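Local coordinates for suppressor protein STP22 of temperature-sensitive alpha-factor receptor and arginine permease (Saccharomyces cerevisiae, PDB 3R3Q) that serves as the Vps23 subunit of the ESCRT-1 complex in endosomal sorting, its UEV domain probably taking part in recruitment of the complex by ESCRT-0, at residues L130-A135 with L143-Q148. The protein carries 1 engineered substitution. Residues are numbered along the deposited sequence; the frame is centred on the assembly and turned at random.
Engineered in segment 130-135: Ala135 (natural residue Cys).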
loop_
_atom_site.group_PDB
_atom_site.type_symbol
_atom_site.label_atom_id
_atom_site.label_comp_id
_atom_site.label_asym_id
_atom_site.label_seq_id
_atom_site.Cartn_x
_atom_site.Cartn_y
_atom_site.Cartn_z
ATOM N N LEU A 130 -8.913 -5.350 1.781
ATOM C CA LEU A 130 -9.147 -5.594 0.366
ATOM C C LEU A 130 -9.461 -7.059 0.192
ATOM O O LEU A 130 -8.945 -7.891 0.937
ATOM C CB LEU A 130 -7.895 -5.265 -0.445
ATOM C CG LEU A 130 -7.493 -3.797 -0.514
ATOM C CD1 LEU A 130 -6.292 -3.634 -1.417
ATOM C CD2 LEU A 130 -8.648 -2.980 -1.042
ATOM N N PRO A 131 -10.304 -7.391 -0.790
ATOM C CA PRO A 131 -10.588 -8.798 -1.058
ATOM C C PRO A 131 -9.319 -9.623 -1.281
ATOM O O PRO A 131 -9.265 -10.767 -0.858
ATOM C CB PRO A 131 -11.440 -8.741 -2.331
ATOM C CG PRO A 131 -12.141 -7.414 -2.215
ATOM C CD PRO A 131 -11.114 -6.489 -1.626
ATOM N N ILE A 132 -8.296 -9.053 -1.908
ATOM C CA ILE A 132 -7.087 -9.825 -2.159
ATOM C C ILE A 132 -6.452 -10.267 -0.841
ATOM O O ILE A 132 -5.807 -11.307 -0.783
ATOM C CB ILE A 132 -6.086 -9.043 -3.031
ATOM C CG1 ILE A 132 -4.961 -9.960 -3.534
ATOM C CG2 ILE A 132 -5.516 -7.852 -2.269
ATOM C CD1 ILE A 132 -4.016 -9.271 -4.537
ATOM N N LEU A 133 -6.644 -9.489 0.224
ATOM C CA LEU A 133 -6.115 -9.861 1.530
ATOM C C LEU A 133 -6.894 -11.024 2.157
ATOM O O LEU A 133 -6.385 -11.703 3.046
ATOM C CB LEU A 133 -6.096 -8.650 2.474
ATOM C CG LEU A 133 -5.366 -7.418 1.944
ATOM C CD1 LEU A 133 -5.444 -6.279 2.962
ATOM C CD2 LEU A 133 -3.906 -7.729 1.609
ATOM N N HIS A 134 -8.122 -11.256 1.697
ATOM C CA HIS A 134 -8.922 -12.381 2.193
ATOM C C HIS A 134 -8.769 -13.625 1.332
ATOM O O HIS A 134 -9.408 -14.653 1.585
ATOM C CB HIS A 134 -10.396 -12.015 2.277
ATOM C CG HIS A 134 -10.658 -10.857 3.175
ATOM N ND1 HIS A 134 -11.477 -9.805 2.822
ATOM C CD2 HIS A 134 -10.187 -10.576 4.412
ATOM C CE1 HIS A 134 -11.504 -8.927 3.811
ATOM N NE2 HIS A 134 -10.724 -9.371 4.782
ATOM N N ALA A 135 -7.952 -13.507 0.297
ATOM C CA ALA A 135 -7.624 -14.626 -0.568
ATOM C C ALA A 135 -6.119 -14.640 -0.797
ATOM O O ALA A 135 -5.648 -15.083 -1.830
ATOM C CB ALA A 135 -8.360 -14.494 -1.888
ATOM N N LEU A 143 3.250 -7.087 -4.011
ATOM C CA LEU A 143 2.805 -5.761 -3.581
ATOM C C LEU A 143 2.092 -5.007 -4.695
ATOM O O LEU A 143 1.125 -4.278 -4.443
ATOM C CB LEU A 143 3.990 -4.944 -3.066
ATOM C CG LEU A 143 4.767 -5.566 -1.906
ATOM C CD1 LEU A 143 5.998 -4.726 -1.612
ATOM C CD2 LEU A 143 3.897 -5.676 -0.653
ATOM N N ILE A 144 2.563 -5.179 -5.926
ATOM C CA ILE A 144 1.919 -4.531 -7.067
ATOM C C ILE A 144 0.449 -4.940 -7.178
ATOM O O ILE A 144 -0.421 -4.095 -7.413
ATOM C CB ILE A 144 2.654 -4.849 -8.370
ATOM C CG1 ILE A 144 3.999 -4.124 -8.411
ATOM C CG2 ILE A 144 1.816 -4.438 -9.574
ATOM C CD1 ILE A 144 4.935 -4.657 -9.473
ATOM N N MET A 145 0.169 -6.227 -7.000
ATOM C CA MET A 145 -1.210 -6.710 -7.084
ATOM C C MET A 145 -2.094 -6.058 -6.037
ATOM O O MET A 145 -3.258 -5.774 -6.307
ATOM C CB MET A 145 -1.251 -8.229 -6.960
ATOM C CG MET A 145 -0.588 -8.927 -8.131
ATOM S SD MET A 145 -0.608 -10.710 -7.882
ATOM C CE MET A 145 -2.343 -11.077 -8.089
ATOM N N VAL A 146 -1.548 -5.817 -4.846
ATOM C CA VAL A 146 -2.323 -5.190 -3.786
ATOM C C VAL A 146 -2.683 -3.757 -4.186
ATOM O O VAL A 146 -3.829 -3.329 -4.029
ATOM C CB VAL A 146 -1.588 -5.223 -2.426
ATOM C CG1 VAL A 146 -2.383 -4.463 -1.389
ATOM C CG2 VAL A 146 -1.380 -6.673 -1.957
ATOM N N VAL A 147 -1.709 -3.013 -4.706
ATOM C CA VAL A 147 -1.968 -1.642 -5.126
ATOM C C VAL A 147 -2.908 -1.580 -6.337
ATOM O O VAL A 147 -3.792 -0.726 -6.385
ATOM C CB VAL A 147 -0.660 -0.887 -5.381
ATOM C CG1 VAL A 147 -0.942 0.474 -5.969
ATOM C CG2 VAL A 147 0.116 -0.776 -4.065
ATOM N N GLN A 148 -2.748 -2.490 -7.291
ATOM C CA GLN A 148 -3.679 -2.555 -8.415
ATOM C C GLN A 148 -5.099 -2.822 -7.925
ATOM O O GLN A 148 -6.054 -2.216 -8.411
ATOM C CB GLN A 148 -3.260 -3.633 -9.419
ATOM C CG GLN A 148 -1.954 -3.308 -10.142
ATOM C CD GLN A 148 -1.439 -4.446 -10.997
ATOM O OE1 GLN A 148 -1.586 -5.617 -10.654
ATOM N NE2 GLN A 148 -0.802 -4.100 -12.111
#
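In this UEV domain, a ubiquitin-conjugating-enzyme-like fold, the turn 130-135 packs against the first part of helix 143-152 through Leu130, Ile132 and Leu133 on one side and Met145 and Val146 on the other. The turn coils like a short piece of helix, with helical backbone angles at 131-133 and hydrogen bonds from Leu133 N to Leu130 O and from His134 N to Pro131 O. Leu130 and Ile132 face the helix, whereas Leu133 reaches it with the end of its side chain. In Ile132, CG1 is anti to the backbone N (chi1 -168°), and CD1 beyond it rests 3.8 Å from Met145 CB, the two side chains crossing at about a right angle. Its other branch, CG2, lies 4.3 Å from Val146 CG2. That same valine methyl is met more loosely by Leu133 CD2, at 4.5 Å. Glu149, one turn on from Met145, accepts a hydrogen bond from the backbone N of Ile132 through OE1, a polar tie beside the side-chain packing. Val147 points away from the turn and packs on Leu40 of helix 30-43 and Met87 of strand 82-88. Leu130 CD1 sits 4.0 Å from Val146 CG1 and 3.6 Å from the carbonyl oxygen of Val146.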